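PDB 5GQO: single-stranded DNA-binding protein from Mycobacterium smegmatis, which probably binds single-stranded DNA through an OB fold and assembles as a tetramer. Local coordinates for residues B[80-85]-B[120-125]. Sequence-based numbering, arbitrary orientation.
Sequences GNLARG and VRATAV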
loop_
_atom_site.group_PDB
_atom_site.type_symbol
_atom_site.label_atom_id
_atom_site.label_comp_id
_atom_site.label_asym_id
_atom_site.label_seq_id
_atom_site.Cartn_x
_atom_site.Cartn_y
_atom_site.Cartn_z
ATOM N N GLY B 80 11.076 3.616 20.043
ATOM C CA GLY B 80 12.512 3.432 19.826
ATOM C C GLY B 80 13.184 4.625 19.192
ATOM O O GLY B 80 12.853 5.800 19.483
ATOM N N ASN B 81 14.111 4.329 18.300
ATOM C CA ASN B 81 14.752 5.357 17.537
ATOM C C ASN B 81 13.767 6.256 16.739
ATOM O O ASN B 81 14.050 7.443 16.515
ATOM C CB ASN B 81 15.747 4.686 16.615
ATOM C CG ASN B 81 16.989 4.234 17.358
ATOM O OD1 ASN B 81 17.461 4.904 18.283
ATOM N ND2 ASN B 81 17.531 3.113 16.958
ATOM N N LEU B 82 12.636 5.677 16.318
ATOM C CA LEU B 82 11.669 6.408 15.574
ATOM C C LEU B 82 10.993 7.410 16.480
ATOM O O LEU B 82 10.739 8.534 16.074
ATOM C CB LEU B 82 10.646 5.484 14.910
ATOM C CG LEU B 82 9.584 6.196 14.073
ATOM C CD1 LEU B 82 10.220 6.991 12.959
ATOM C CD2 LEU B 82 8.629 5.171 13.474
ATOM N N ALA B 83 10.717 7.031 17.713
ATOM C CA ALA B 83 10.165 7.990 18.679
ATOM C C ALA B 83 11.123 9.156 18.899
ATOM O O ALA B 83 10.703 10.297 19.042
ATOM C CB ALA B 83 9.906 7.298 19.988
ATOM N N ARG B 84 12.411 8.850 18.951
ATOM C CA ARG B 84 13.430 9.884 19.149
ATOM C C ARG B 84 13.541 10.853 17.978
ATOM O O ARG B 84 13.418 12.066 18.170
ATOM C CB ARG B 84 14.790 9.280 19.549
ATOM C CG ARG B 84 14.847 9.008 21.064
ATOM C CD ARG B 84 16.182 8.484 21.590
ATOM N NE ARG B 84 16.440 7.089 21.203
ATOM C CZ ARG B 84 15.796 6.025 21.705
ATOM N NH1 ARG B 84 14.835 6.147 22.628
ATOM N NH2 ARG B 84 16.128 4.808 21.279
ATOM N N GLY B 85 13.737 10.331 16.773
ATOM C CA GLY B 85 13.767 11.161 15.567
ATOM C C GLY B 85 12.548 12.049 15.448
ATOM O O GLY B 85 12.657 13.238 15.118
ATOM N N VAL B 120 -1.787 3.252 14.008
ATOM C CA VAL B 120 -0.700 2.824 13.190
ATOM C C VAL B 120 0.540 2.544 14.028
ATOM O O VAL B 120 0.950 3.390 14.826
ATOM C CB VAL B 120 -0.334 3.936 12.184
ATOM C CG1 VAL B 120 0.860 3.516 11.319
ATOM C CG2 VAL B 120 -1.525 4.289 11.343
ATOM N N ARG B 121 1.135 1.368 13.865
ATOM C CA ARG B 121 2.458 1.143 14.437
ATOM C C ARG B 121 3.439 1.562 13.362
ATOM O O ARG B 121 3.707 0.784 12.433
ATOM C CB ARG B 121 2.706 -0.325 14.813
ATOM C CG ARG B 121 4.170 -0.654 15.134
ATOM C CD ARG B 121 4.280 -1.301 16.484
ATOM N NE ARG B 121 4.140 -2.749 16.395
ATOM C CZ ARG B 121 3.257 -3.494 17.097
ATOM N NH1 ARG B 121 2.376 -2.980 17.980
ATOM N NH2 ARG B 121 3.275 -4.801 16.906
ATOM N N ALA B 122 4.008 2.755 13.515
ATOM C CA ALA B 122 4.874 3.295 12.490
ATOM C C ALA B 122 6.218 2.628 12.476
ATOM O O ALA B 122 6.757 2.263 13.517
ATOM C CB ALA B 122 5.040 4.800 12.659
ATOM N N THR B 123 6.731 2.478 11.267
ATOM C CA THR B 123 8.049 1.964 10.933
ATOM C C THR B 123 8.968 3.055 10.378
ATOM O O THR B 123 10.162 2.986 10.523
ATOM C CB THR B 123 7.802 0.912 9.797
ATOM O OG1 THR B 123 7.655 -0.372 10.388
ATOM C CG2 THR B 123 8.900 0.857 8.719
ATOM N N ALA B 124 8.402 4.019 9.661
ATOM C CA ALA B 124 9.151 5.146 9.146
ATOM C C ALA B 124 8.220 6.342 9.119
ATOM O O ALA B 124 7.046 6.218 8.816
ATOM C CB ALA B 124 9.671 4.848 7.768
ATOM N N VAL B 125 8.726 7.477 9.558
ATOM C CA VAL B 125 8.006 8.696 9.519
ATOM C C VAL B 125 8.988 9.738 9.044
ATOM O O VAL B 125 10.161 9.708 9.385
ATOM C CB VAL B 125 7.516 9.111 10.898
ATOM C CG1 VAL B 125 6.740 10.436 10.830
ATOM C CG2 VAL B 125 6.626 8.060 11.478
#
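Leu82 CD2 lies over the face of the peptide between Ala122 and Thr123, 3.5 Å from Ala122 O, and also meets Ala122 CB at 3.7 Å. A second flat group, the guanidinium of Arg84, sits on another side of the helical turn, with Gly80 O 3.6 Å above its plane, over the centre of one face. Arg84 NH2 gives a rather bent bond to Asn81 OD1 (3.3 Å), meeting that oxygen from above the amide plane, 57° out of it, and Arg84 NH1 forms a salt bridge with Glu47. The arrangement illustrates how an OB fold closes one end of its barrel: helix 80-89, set between strands 73-79 and 95-105, presents Leu82 to the barrel wall. Here the chain turns a corner at Thr123, where Thr123 and Ala124 together oppose Val99 in a classic beta bulge. Beyond it, Leu82 CD1 touches Val125 N at 3.7 Å and Val125 CB at 4.0 Å. The two side chains cross at about a right angle, and Val125 CG2 sits against both leucine methyls, 4.0 Å from Leu82 CD1 and from Leu82 CD2. With CG anti to the backbone N (chi1 -179°), Leu82 extends from the helix far enough for CD2 to lie against the turn from Ala122 to Ala124 while CD1 points to Val125. Val125 also packs on Val96 and Cys78, while Ser130 of a second subunit packs against Leu82.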